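Local coordinates for DUF3992 domain-containing protein (Bacillus cereus, PDB 7A02), which builds the disulfide-linked pili that project as appendages from endospores, although what these fibres do is not yet established, at residues I35-N40 against R90-V95; T61-S66 against T94-G99; W27-T32 against A102-E107. One frame throughout, in Å; residues are numbered along the deposited sequence.

Interaction 1 (I35-N40 against R90-V95)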
ATOM      1  N   ILE A  35     -55.196   4.478  20.162  1.00 57.81           N
ATOM      2  CA  ILE A  35     -53.761   4.604  19.943  1.00 57.81           C
ATOM      3  C   ILE A  35     -53.016   3.886  21.054  1.00 57.81           C
ATOM      4  O   ILE A  35     -53.236   4.147  22.243  1.00 57.81           O
ATOM      5  CB  ILE A  35     -53.352   6.081  19.877  1.00 57.81           C
ATOM      6  CG1 ILE A  35     -54.193   6.824  18.846  1.00 57.81           C
ATOM      7  CG2 ILE A  35     -51.887   6.205  19.542  1.00 57.81           C
ATOM      8  CD1 ILE A  35     -53.823   6.503  17.427  1.00 57.81           C
ATOM      9  N   ILE A  36     -52.116   2.988  20.674  1.00 52.95           N
ATOM     10  CA  ILE A  36     -51.357   2.198  21.631  1.00 52.95           C
ATOM     11  C   ILE A  36     -49.874   2.529  21.590  1.00 52.95           C
ATOM     12  O   ILE A  36     -49.150   2.194  22.540  1.00 52.95           O
ATOM     13  CB  ILE A  36     -51.590   0.691  21.397  1.00 52.95           C
ATOM     14  CG1 ILE A  36     -50.878  -0.180  22.411  1.00 52.95           C
ATOM     15  CG2 ILE A  36     -51.111   0.293  20.042  1.00 52.95           C
ATOM     16  CD1 ILE A  36     -51.185  -1.633  22.226  1.00 52.95           C
ATOM     17  N   TYR A  37     -49.407   3.223  20.555  1.00 51.64           N
ATOM     18  CA  TYR A  37     -48.003   3.572  20.406  1.00 51.64           C
ATOM     19  C   TYR A  37     -47.881   4.675  19.368  1.00 51.64           C
ATOM     20  O   TYR A  37     -48.633   4.692  18.396  1.00 51.64           O
ATOM     21  CB  TYR A  37     -47.185   2.351  19.986  1.00 51.64           C
ATOM     22  CG  TYR A  37     -45.740   2.646  19.712  1.00 51.64           C
ATOM     23  CD1 TYR A  37     -44.826   2.733  20.741  1.00 51.64           C
ATOM     24  CD2 TYR A  37     -45.289   2.831  18.426  1.00 51.64           C
ATOM     25  CE1 TYR A  37     -43.513   2.999  20.495  1.00 51.64           C
ATOM     26  CE2 TYR A  37     -43.978   3.097  18.173  1.00 51.64           C
ATOM     27  CZ  TYR A  37     -43.097   3.180  19.210  1.00 51.64           C
ATOM     28  OH  TYR A  37     -41.784   3.441  18.951  1.00 51.64           O
ATOM     29  N   ALA A  38     -46.937   5.586  19.577  1.00 51.40           N
ATOM     30  CA  ALA A  38     -46.746   6.697  18.658  1.00 51.40           C
ATOM     31  C   ALA A  38     -45.324   7.217  18.774  1.00 51.40           C
ATOM     32  O   ALA A  38     -44.726   7.187  19.848  1.00 51.40           O
ATOM     33  CB  ALA A  38     -47.736   7.827  18.932  1.00 51.40           C
ATOM     34  N   ASP A  39     -44.793   7.713  17.661  1.00 54.62           N
ATOM     35  CA  ASP A  39     -43.442   8.250  17.638  1.00 54.62           C
ATOM     36  C   ASP A  39     -43.371   9.382  16.627  1.00 54.62           C
ATOM     37  O   ASP A  39     -44.363   9.739  15.990  1.00 54.62           O
ATOM     38  CB  ASP A  39     -42.419   7.167  17.300  1.00 54.62           C
ATOM     39  CG  ASP A  39     -42.626   6.583  15.928  1.00 54.62           C
ATOM     40  OD1 ASP A  39     -41.724   5.887  15.435  1.00 54.62           O
ATOM     41  OD2 ASP A  39     -43.696   6.807  15.341  1.00 54.62           O
ATOM     42  N   ASN A  40     -42.177   9.946  16.481  1.00 51.43           N
ATOM     43  CA  ASN A  40     -41.915  10.902  15.424  1.00 51.43           C
ATOM     44  C   ASN A  40     -40.635  10.596  14.664  1.00 51.43           C
ATOM     45  O   ASN A  40     -40.265  11.368  13.777  1.00 51.43           O
ATOM     46  CB  ASN A  40     -41.852  12.329  15.986  1.00 51.43           C
ATOM     47  CG  ASN A  40     -40.727  12.519  16.958  1.00 51.43           C
ATOM     48  OD1 ASN A  40     -40.054  11.568  17.330  1.00 51.43           O
ATOM     49  ND2 ASN A  40     -40.516  13.751  17.386  1.00 51.43           N
ATOM     50  N   ARG A  90     -40.975  -1.852   9.871  1.00 52.16           N
ATOM     51  CA  ARG A  90     -40.204  -0.626   9.751  1.00 52.16           C
ATOM     52  C   ARG A  90     -41.065   0.461   9.123  1.00 52.16           C
ATOM     53  O   ARG A  90     -42.086   0.180   8.497  1.00 52.16           O
ATOM     54  CB  ARG A  90     -38.965  -0.796   8.885  1.00 52.16           C
ATOM     55  CG  ARG A  90     -39.292  -1.137   7.470  1.00 52.16           C
ATOM     56  CD  ARG A  90     -38.066  -1.064   6.618  1.00 52.16           C
ATOM     57  NE  ARG A  90     -38.397  -1.273   5.218  1.00 52.16           N
ATOM     58  CZ  ARG A  90     -37.784  -2.125   4.411  1.00 52.16           C
ATOM     59  NH1 ARG A  90     -36.761  -2.843   4.841  1.00 52.16           N
ATOM     60  NH2 ARG A  90     -38.180  -2.230   3.155  1.00 52.16           N
ATOM     61  N   ARG A  91     -40.616   1.705   9.275  1.00 53.62           N
ATOM     62  CA  ARG A  91     -41.331   2.887   8.792  1.00 53.62           C
ATOM     63  C   ARG A  91     -42.822   2.841   9.111  1.00 53.62           C
ATOM     64  O   ARG A  91     -43.670   2.669   8.239  1.00 53.62           O
ATOM     65  CB  ARG A  91     -41.120   3.138   7.298  1.00 53.62           C
ATOM     66  CG  ARG A  91     -39.914   4.001   6.962  1.00 53.62           C
ATOM     67  CD  ARG A  91     -39.190   3.633   5.680  1.00 53.62           C
ATOM     68  NE  ARG A  91     -38.430   2.395   5.680  1.00 53.62           N
ATOM     69  CZ  ARG A  91     -37.460   2.159   4.802  1.00 53.62           C
ATOM     70  NH1 ARG A  91     -36.772   1.029   4.827  1.00 53.62           N
ATOM     71  NH2 ARG A  91     -37.184   3.069   3.877  1.00 53.62           N
ATOM     72  N   PHE A  92     -43.132   3.009  10.389  1.00 52.24           N
ATOM     73  CA  PHE A  92     -44.498   3.214  10.833  1.00 52.24           C
ATOM     74  C   PHE A  92     -44.535   4.388  11.796  1.00 52.24           C
ATOM     75  O   PHE A  92     -43.535   4.733  12.427  1.00 52.24           O
ATOM     76  CB  PHE A  92     -45.077   1.963  11.496  1.00 52.24           C
ATOM     77  CG  PHE A  92     -44.331   1.518  12.710  1.00 52.24           C
ATOM     78  CD1 PHE A  92     -43.236   0.695  12.599  1.00 52.24           C
ATOM     79  CD2 PHE A  92     -44.734   1.914  13.963  1.00 52.24           C
ATOM     80  CE1 PHE A  92     -42.554   0.289  13.710  1.00 52.24           C
ATOM     81  CE2 PHE A  92     -44.056   1.508  15.074  1.00 52.24           C
ATOM     82  CZ  PHE A  92     -42.964   0.695  14.947  1.00 52.24           C
ATOM     83  N   ASP A  93     -45.704   5.004  11.906  1.00 57.40           N
ATOM     84  CA  ASP A  93     -45.856   6.221  12.686  1.00 57.40           C
ATOM     85  C   ASP A  93     -46.711   6.016  13.928  1.00 57.40           C
ATOM     86  O   ASP A  93     -46.374   6.525  14.997  1.00 57.40           O
ATOM     87  CB  ASP A  93     -46.456   7.315  11.796  1.00 57.40           C
ATOM     88  CG  ASP A  93     -46.452   8.675  12.452  1.00 57.40           C
ATOM     89  OD1 ASP A  93     -46.013   8.789  13.613  1.00 57.40           O
ATOM     90  OD2 ASP A  93     -46.888   9.644  11.797  1.00 57.40           O
ATOM     91  N   THR A  94     -47.814   5.281  13.821  1.00 57.30           N
ATOM     92  CA  THR A  94     -48.661   5.002  14.972  1.00 57.30           C
ATOM     93  C   THR A  94     -49.101   3.550  14.927  1.00 57.30           C
ATOM     94  O   THR A  94     -48.978   2.875  13.906  1.00 57.30           O
ATOM     95  CB  THR A  94     -49.898   5.903  15.017  1.00 57.30           C
ATOM     96  OG1 THR A  94     -50.648   5.739  13.811  1.00 57.30           O
ATOM     97  CG2 THR A  94     -49.508   7.356  15.164  1.00 57.30           C
ATOM     98  N   VAL A  95     -49.611   3.064  16.053  1.00 53.46           N
ATOM     99  CA  VAL A  95     -50.223   1.745  16.136  1.00 53.46           C
ATOM    100  C   VAL A  95     -51.568   1.892  16.827  1.00 53.46           C
ATOM    101  O   VAL A  95     -51.682   2.604  17.828  1.00 53.46           O
ATOM    102  CB  VAL A  95     -49.336   0.737  16.891  1.00 53.46           C
ATOM    103  CG1 VAL A  95     -49.885  -0.652  16.734  1.00 53.46           C
ATOM    104  CG2 VAL A  95     -47.920   0.793  16.390  1.00 53.46           C
TER
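Phe92 and Tyr37 meet where strands 34-38 and 94-98 pair antiparallel, at one margin of a four-stranded sheet in what is, by its strand order, a jelly-roll sandwich. CG of Phe92 sits between backbone N and carbonyl carbon (chi1 61°), and its side chain crosses that of Tyr37 at about a right angle, rim to rim. Phe92 CE2 lies 3.5 Å from Tyr37 CE2, and the planes stand 48° apart. At Asp93 the pairing weakens: Asp39 N reaches Asp93 O at 3.3 Å, a weak bond, and the two carboxylates converge as like charges, Asp39 OD2 to Asp93 OD1 being modelled at 3.5 Å, to be read with caution at this resolution. Asp93 OD2 also has a weak hydrogen bond from Gly68 N. Asp93 and Thr94 face Tyr65 on strand 60-66, a classic beta bulge. Thr94 forms a non-hydrogen-bonded pair with Ala38; its CG2 is 4.2 Å from Ala38 CB. Val95 makes the regular link, its N donating to Tyr37 O (3.0 Å) and its O accepting from Ile36 N (2.9 Å) with an N-H...O angle of 179°. Val95 CG2 leans on Tyr37 CD2, whereas Val95 CG1 lies 3.7 Å from Ile36 CG2.

Interaction 2 (T61-S66 against T94-G99)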
ATOM      1  N   THR A  61     -57.968  -6.414  16.460  1.00 60.39           N
ATOM      2  CA  THR A  61     -57.253  -6.042  15.247  1.00 60.39           C
ATOM      3  C   THR A  61     -56.223  -4.968  15.555  1.00 60.39           C
ATOM      4  O   THR A  61     -56.563  -3.917  16.103  1.00 60.39           O
ATOM      5  CB  THR A  61     -58.220  -5.541  14.178  1.00 60.39           C
ATOM      6  OG1 THR A  61     -59.110  -6.599  13.808  1.00 60.39           O
ATOM      7  CG2 THR A  61     -57.460  -5.089  12.954  1.00 60.39           C
ATOM      8  N   ILE A  62     -54.972  -5.230  15.188  1.00 55.41           N
ATOM      9  CA  ILE A  62     -53.869  -4.293  15.369  1.00 55.41           C
ATOM     10  C   ILE A  62     -53.448  -3.781  14.001  1.00 55.41           C
ATOM     11  O   ILE A  62     -53.321  -4.563  13.049  1.00 55.41           O
ATOM     12  CB  ILE A  62     -52.693  -4.944  16.119  1.00 55.41           C
ATOM     13  CG1 ILE A  62     -51.662  -3.892  16.513  1.00 55.41           C
ATOM     14  CG2 ILE A  62     -52.068  -6.068  15.324  1.00 55.41           C
ATOM     15  CD1 ILE A  62     -50.657  -4.382  17.506  1.00 55.41           C
ATOM     16  N   VAL A  63     -53.275  -2.465  13.889  1.00 53.69           N
ATOM     17  CA  VAL A  63     -52.937  -1.826  12.624  1.00 53.69           C
ATOM     18  C   VAL A  63     -51.771  -0.873  12.838  1.00 53.69           C
ATOM     19  O   VAL A  63     -51.795  -0.058  13.766  1.00 53.69           O
ATOM     20  CB  VAL A  63     -54.136  -1.071  12.024  1.00 53.69           C
ATOM     21  CG1 VAL A  63     -53.769  -0.503  10.682  1.00 53.69           C
ATOM     22  CG2 VAL A  63     -55.323  -1.990  11.884  1.00 53.69           C
ATOM     23  N   PHE A  64     -50.763  -0.971  11.974  1.00 51.53           N
ATOM     24  CA  PHE A  64     -49.634  -0.049  11.955  1.00 51.53           C
ATOM     25  C   PHE A  64     -49.857   0.981  10.858  1.00 51.53           C
ATOM     26  O   PHE A  64     -50.160   0.619   9.719  1.00 51.53           O
ATOM     27  CB  PHE A  64     -48.319  -0.785  11.700  1.00 51.53           C
ATOM     28  CG  PHE A  64     -47.977  -1.812  12.736  1.00 51.53           C
ATOM     29  CD1 PHE A  64     -48.572  -3.054  12.723  1.00 51.53           C
ATOM     30  CD2 PHE A  64     -47.037  -1.544  13.705  1.00 51.53           C
ATOM     31  CE1 PHE A  64     -48.250  -3.993  13.664  1.00 51.53           C
ATOM     32  CE2 PHE A  64     -46.714  -2.486  14.645  1.00 51.53           C
ATOM     33  CZ  PHE A  64     -47.322  -3.708  14.623  1.00 51.53           C
ATOM     34  N   TYR A  65     -49.695   2.256  11.192  1.00 56.60           N
ATOM     35  CA  TYR A  65     -49.968   3.352  10.276  1.00 56.60           C
ATOM     36  C   TYR A  65     -48.711   4.165  10.034  1.00 56.60           C
ATOM     37  O   TYR A  65     -47.998   4.526  10.977  1.00 56.60           O
ATOM     38  CB  TYR A  65     -51.051   4.274  10.818  1.00 56.60           C
ATOM     39  CG  TYR A  65     -52.437   3.701  10.755  1.00 56.60           C
ATOM     40  CD1 TYR A  65     -53.043   3.445   9.542  1.00 56.60           C
ATOM     41  CD2 TYR A  65     -53.136   3.412  11.908  1.00 56.60           C
ATOM     42  CE1 TYR A  65     -54.305   2.923   9.480  1.00 56.60           C
ATOM     43  CE2 TYR A  65     -54.397   2.890  11.855  1.00 56.60           C
ATOM     44  CZ  TYR A  65     -54.979   2.648  10.640  1.00 56.60           C
ATOM     45  OH  TYR A  65     -56.246   2.123  10.585  1.00 56.60           O
ATOM     46  N   SER A  66     -48.459   4.468   8.766  1.00 60.32           N
ATOM     47  CA  SER A  66     -47.378   5.353   8.353  1.00 60.32           C
ATOM     48  C   SER A  66     -48.005   6.620   7.796  1.00 60.32           C
ATOM     49  O   SER A  66     -48.618   6.593   6.726  1.00 60.32           O
ATOM     50  CB  SER A  66     -46.485   4.688   7.314  1.00 60.32           C
ATOM     51  OG  SER A  66     -45.773   5.661   6.578  1.00 60.32           O
ATOM     52  N   THR A  94     -47.814   5.281  13.821  1.00 57.30           N
ATOM     53  CA  THR A  94     -48.661   5.002  14.972  1.00 57.30           C
ATOM     54  C   THR A  94     -49.101   3.550  14.927  1.00 57.30           C
ATOM     55  O   THR A  94     -48.978   2.875  13.906  1.00 57.30           O
ATOM     56  CB  THR A  94     -49.898   5.903  15.017  1.00 57.30           C
ATOM     57  OG1 THR A  94     -50.648   5.739  13.811  1.00 57.30           O
ATOM     58  CG2 THR A  94     -49.508   7.356  15.164  1.00 57.30           C
ATOM     59  N   VAL A  95     -49.611   3.064  16.053  1.00 53.46           N
ATOM     60  CA  VAL A  95     -50.223   1.745  16.136  1.00 53.46           C
ATOM     61  C   VAL A  95     -51.568   1.892  16.827  1.00 53.46           C
ATOM     62  O   VAL A  95     -51.682   2.604  17.828  1.00 53.46           O
ATOM     63  CB  VAL A  95     -49.336   0.737  16.891  1.00 53.46           C
ATOM     64  CG1 VAL A  95     -49.885  -0.652  16.734  1.00 53.46           C
ATOM     65  CG2 VAL A  95     -47.920   0.793  16.390  1.00 53.46           C
ATOM     66  N   THR A  96     -52.592   1.235  16.288  1.00 58.00           N
ATOM     67  CA  THR A  96     -53.916   1.285  16.889  1.00 58.00           C
ATOM     68  C   THR A  96     -54.462  -0.118  17.080  1.00 58.00           C
ATOM     69  O   THR A  96     -54.170  -1.031  16.302  1.00 58.00           O
ATOM     70  CB  THR A  96     -54.917   2.085  16.053  1.00 58.00           C
ATOM     71  OG1 THR A  96     -55.252   1.347  14.874  1.00 58.00           O
ATOM     72  CG2 THR A  96     -54.341   3.422  15.656  1.00 58.00           C
ATOM     73  N   ILE A  97     -55.270  -0.271  18.122  1.00 61.50           N
ATOM     74  CA  ILE A  97     -55.958  -1.522  18.409  1.00 61.50           C
ATOM     75  C   ILE A  97     -57.461  -1.289  18.395  1.00 61.50           C
ATOM     76  O   ILE A  97     -57.960  -0.236  18.804  1.00 61.50           O
ATOM     77  CB  ILE A  97     -55.513  -2.148  19.749  1.00 61.50           C
ATOM     78  CG1 ILE A  97     -55.836  -1.220  20.913  1.00 61.50           C
ATOM     79  CG2 ILE A  97     -54.049  -2.491  19.723  1.00 61.50           C
ATOM     80  CD1 ILE A  97     -55.641  -1.855  22.251  1.00 61.50           C
ATOM     81  N   LEU A  98     -58.179  -2.287  17.887  1.00 69.86           N
ATOM     82  CA  LEU A  98     -59.630  -2.250  17.767  1.00 69.86           C
ATOM     83  C   LEU A  98     -60.193  -3.550  18.309  1.00 69.86           C
ATOM     84  O   LEU A  98     -59.726  -4.629  17.937  1.00 69.86           O
ATOM     85  CB  LEU A  98     -60.053  -2.061  16.313  1.00 69.86           C
ATOM     86  CG  LEU A  98     -61.551  -1.947  16.062  1.00 69.86           C
ATOM     87  CD1 LEU A  98     -62.103  -0.731  16.748  1.00 69.86           C
ATOM     88  CD2 LEU A  98     -61.827  -1.893  14.578  1.00 69.86           C
ATOM     89  N   GLY A  99     -61.203  -3.452  19.170  1.00 75.95           N
ATOM     90  CA  GLY A  99     -61.829  -4.620  19.753  1.00 75.95           C
ATOM     91  C   GLY A  99     -63.336  -4.465  19.831  1.00 75.95           C
ATOM     92  O   GLY A  99     -63.882  -3.380  19.629  1.00 75.95           O
TER
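Thr61, Val63 and Tyr65 each exchange two backbone hydrogen bonds with a partner opposite, Leu98, Thr96 and Thr94 in turn, which defines an unbroken antiparallel pairing. Typical is the middle pair, Val63 N to Thr96 O at 2.9 Å, and the strand directions differ by 155°. Between these pairs, CA-H...O contacts supplement the bonding; Ile97 CA to Thr61 O is 3.4 Å.

Apolar contacts dominate the face bearing Ile62, Phe64, Val95 and Ile97. Val95 divides its methyls here: CG1 touches Ile62 CG1 at 3.7 Å and also lies over one face of the Phe64 ring toward its rim, while CG2 meets Phe64 CD2 at 3.7 Å.

On the other face, threonine side chains line Tyr65. Thr96 brings OG1 and CG2 to the ring edge, OG1 lying 3.5 Å from Tyr65 CE2, while Thr94 OG1 is nearest Tyr65 CB (3.4 Å) and close to the ring plane. Val63 CG1, from Tyr65's own strand, lies over one face of the ring.

Strand 60-66 is bordered on its other side by strand 72-79, and strand 94-98 by strand 34-38, so this is the central pair of its sheet. Phe64 meets Phe87 of strand 84-90, in the opposing sheet, edge-to-face.

Interaction 3 (W27-T32 against A102-E107)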
ATOM      1  N   TRP A  27     -53.121  -3.391  28.015  1.00 59.13           N
ATOM      2  CA  TRP A  27     -54.111  -2.592  27.313  1.00 59.13           C
ATOM      3  C   TRP A  27     -55.504  -3.172  27.485  1.00 59.13           C
ATOM      4  O   TRP A  27     -55.679  -4.384  27.656  1.00 59.13           O
ATOM      5  CB  TRP A  27     -53.796  -2.495  25.827  1.00 59.13           C
ATOM      6  CG  TRP A  27     -53.597  -3.811  25.186  1.00 59.13           C
ATOM      7  CD1 TRP A  27     -52.417  -4.441  24.983  1.00 59.13           C
ATOM      8  CD2 TRP A  27     -54.607  -4.672  24.661  1.00 59.13           C
ATOM      9  NE1 TRP A  27     -52.622  -5.643  24.365  1.00 59.13           N
ATOM     10  CE2 TRP A  27     -53.964  -5.807  24.156  1.00 59.13           C
ATOM     11  CE3 TRP A  27     -55.994  -4.592  24.569  1.00 59.13           C
ATOM     12  CZ2 TRP A  27     -54.654  -6.852  23.569  1.00 59.13           C
ATOM     13  CZ3 TRP A  27     -56.674  -5.628  23.988  1.00 59.13           C
ATOM     14  CH2 TRP A  27     -56.008  -6.743  23.496  1.00 59.13           C
ATOM     15  N   THR A  28     -56.487  -2.277  27.423  1.00 66.64           N
ATOM     16  CA  THR A  28     -57.903  -2.609  27.386  1.00 66.64           C
ATOM     17  C   THR A  28     -58.513  -1.963  26.152  1.00 66.64           C
ATOM     18  O   THR A  28     -58.320  -0.768  25.917  1.00 66.64           O
ATOM     19  CB  THR A  28     -58.620  -2.112  28.638  1.00 66.64           C
ATOM     20  OG1 THR A  28     -57.867  -2.483  29.798  1.00 66.64           O
ATOM     21  CG2 THR A  28     -60.005  -2.715  28.726  1.00 66.64           C
ATOM     22  N   ALA A  29     -59.258  -2.742  25.378  1.00 70.65           N
ATOM     23  CA  ALA A  29     -59.734  -2.312  24.071  1.00 70.65           C
ATOM     24  C   ALA A  29     -61.223  -2.007  24.111  1.00 70.65           C
ATOM     25  O   ALA A  29     -62.019  -2.832  24.565  1.00 70.65           O
ATOM     26  CB  ALA A  29     -59.455  -3.384  23.020  1.00 70.65           C
ATOM     27  N   ALA A  30     -61.596  -0.827  23.622  1.00 75.91           N
ATOM     28  CA  ALA A  30     -62.993  -0.470  23.451  1.00 75.91           C
ATOM     29  C   ALA A  30     -63.420  -0.764  22.016  1.00 75.91           C
ATOM     30  O   ALA A  30     -62.662  -1.316  21.219  1.00 75.91           O
ATOM     31  CB  ALA A  30     -63.216   0.997  23.807  1.00 75.91           C
ATOM     32  N   ALA A  31     -64.652  -0.397  21.672  1.00 77.06           N
ATOM     33  CA  ALA A  31     -65.122  -0.591  20.301  1.00 77.06           C
ATOM     34  C   ALA A  31     -64.873   0.625  19.428  1.00 77.06           C
ATOM     35  O   ALA A  31     -65.742   1.045  18.664  1.00 77.06           O
ATOM     36  CB  ALA A  31     -66.601  -0.957  20.309  1.00 77.06           C
ATOM     37  N   THR A  32     -63.664   1.172  19.502  1.00 75.29           N
ATOM     38  CA  THR A  32     -63.173   2.227  18.628  1.00 75.29           C
ATOM     39  C   THR A  32     -61.667   2.060  18.534  1.00 75.29           C
ATOM     40  O   THR A  32     -61.041   1.443  19.398  1.00 75.29           O
ATOM     41  CB  THR A  32     -63.499   3.635  19.145  1.00 75.29           C
ATOM     42  OG1 THR A  32     -63.071   3.759  20.505  1.00 75.29           O
ATOM     43  CG2 THR A  32     -64.981   3.950  19.041  1.00 75.29           C
ATOM     44  N   ALA A 102     -66.697  -5.430  24.333  1.00 78.86           N
ATOM     45  CA  ALA A 102     -66.677  -6.311  25.485  1.00 78.86           C
ATOM     46  C   ALA A 102     -65.454  -6.080  26.351  1.00 78.86           C
ATOM     47  O   ALA A 102     -65.241  -6.827  27.312  1.00 78.86           O
ATOM     48  CB  ALA A 102     -66.725  -7.779  25.042  1.00 78.86           C
ATOM     49  N   ALA A 103     -64.640  -5.075  26.026  1.00 73.54           N
ATOM     50  CA  ALA A 103     -63.474  -4.687  26.812  1.00 73.54           C
ATOM     51  C   ALA A 103     -62.505  -5.856  26.985  1.00 73.54           C
ATOM     52  O   ALA A 103     -62.227  -6.312  28.093  1.00 73.54           O
ATOM     53  CB  ALA A 103     -63.896  -4.112  28.166  1.00 73.54           C
ATOM     54  N   GLU A 104     -61.995  -6.340  25.858  1.00 72.09           N
ATOM     55  CA  GLU A 104     -60.909  -7.305  25.906  1.00 72.09           C
ATOM     56  C   GLU A 104     -59.674  -6.644  26.494  1.00 72.09           C
ATOM     57  O   GLU A 104     -59.502  -5.427  26.419  1.00 72.09           O
ATOM     58  CB  GLU A 104     -60.600  -7.834  24.510  1.00 72.09           C
ATOM     59  CG  GLU A 104     -61.785  -8.431  23.797  1.00 72.09           C
ATOM     60  CD  GLU A 104     -62.544  -7.407  22.990  1.00 72.09           C
ATOM     61  OE1 GLU A 104     -62.624  -6.247  23.434  1.00 72.09           O
ATOM     62  OE2 GLU A 104     -63.057  -7.757  21.912  1.00 72.09           O
ATOM     63  N   THR A 105     -58.815  -7.448  27.103  1.00 66.62           N
ATOM     64  CA  THR A 105     -57.582  -6.912  27.650  1.00 66.62           C
ATOM     65  C   THR A 105     -56.443  -7.886  27.414  1.00 66.62           C
ATOM     66  O   THR A 105     -56.650  -9.095  27.265  1.00 66.62           O
ATOM     67  CB  THR A 105     -57.699  -6.596  29.141  1.00 66.62           C
ATOM     68  OG1 THR A 105     -56.554  -5.843  29.552  1.00 66.62           O
ATOM     69  CG2 THR A 105     -57.748  -7.862  29.949  1.00 66.62           C
ATOM     70  N   GLY A 106     -55.239  -7.332  27.384  1.00 59.59           N
ATOM     71  CA  GLY A 106     -54.064  -8.122  27.085  1.00 59.59           C
ATOM     72  C   GLY A 106     -52.791  -7.331  27.271  1.00 59.59           C
ATOM     73  O   GLY A 106     -52.785  -6.280  27.909  1.00 59.59           O
ATOM     74  N   GLU A 107     -51.710  -7.844  26.688  1.00 56.99           N
ATOM     75  CA  GLU A 107     -50.378  -7.277  26.836  1.00 56.99           C
ATOM     76  C   GLU A 107     -49.842  -6.800  25.493  1.00 56.99           C
ATOM     77  O   GLU A 107     -50.405  -7.084  24.436  1.00 56.99           O
ATOM     78  CB  GLU A 107     -49.415  -8.300  27.437  1.00 56.99           C
ATOM     79  CG  GLU A 107     -49.618  -8.538  28.908  1.00 56.99           C
ATOM     80  CD  GLU A 107     -48.644  -9.550  29.465  1.00 56.99           C
ATOM     81  OE1 GLU A 107     -49.014 -10.737  29.564  1.00 56.99           O
ATOM     82  OE2 GLU A 107     -47.507  -9.159  29.800  1.00 56.99           O
TER
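Trp27 O is approached by two donors from strand 104-114, the bond from Gly106 N, in the carbonyl plane at 3.0 Å, being the sound one. Thr105 OG1 comes from above that plane; its modelled separation from Trp27 O, 2.5 Å, is too short to be relied on at this resolution. In the model Thr105 OG1 is anti to its backbone N (chi1 -169°). The return bond, Trp27 N to Gly106 O at 2.9 Å, completes an antiparallel hydrogen-bonded pair, and Ala29 N donates to Glu104 O at 2.9 Å. Strand 19-29, outermost in its sheet within the chain, thus pairs with strand 104-114, in the jelly-roll sheet opposite the one holding 34-38 and 94-98.

The indole folds back over the partner strand, its CG placed between backbone N and carbonyl carbon (chi1 53°). Gly106 N sits 3.7 Å above the centre of the ring system, and Gly106 CA makes a CH-pi contact, 4.0 Å from the centroid of the Trp27 six-membered ring and 26° off its normal. Gly106 has no CB to stand between ring and backbone. NE1 points at Glu107 O, close to the indole plane, in a bond whose modelled geometry is doubtful. Leu51 and Val53 of strand 46-55 pack against the indole.

The acidic side chains find partners elsewhere: Glu107 OE1 forms a salt bridge with Lys52 NZ, and Glu104 OE2 accepts from Thr100 N. One face of a buried indole lies against the peptide around glycine, an arrangement consistent with a main-chain carbonyl taking up the indole N-H.

In the fold
From the N terminus, the end of strand 19-29 is the first segment met, and 102-107 joins it in interaction 3, which closes the longest loop. Inside that loop lie interaction 1, from 35-40 to 90-95, and interaction 2, from 61-66 to 94-99. These two end on one stretch, sharing Thr94 and Val95, so strand 94-98 takes strand 34-38 on one side and strand 60-66 on the other. Interaction 3 belongs to the opposing sheet of the sandwich. The sheets meet where Trp27 CE3 lies 3.6 Å from Ile97 CD1 and Trp27 CD1 lies 4.1 Å from Ile36 CD1, joining all three contacts through one core.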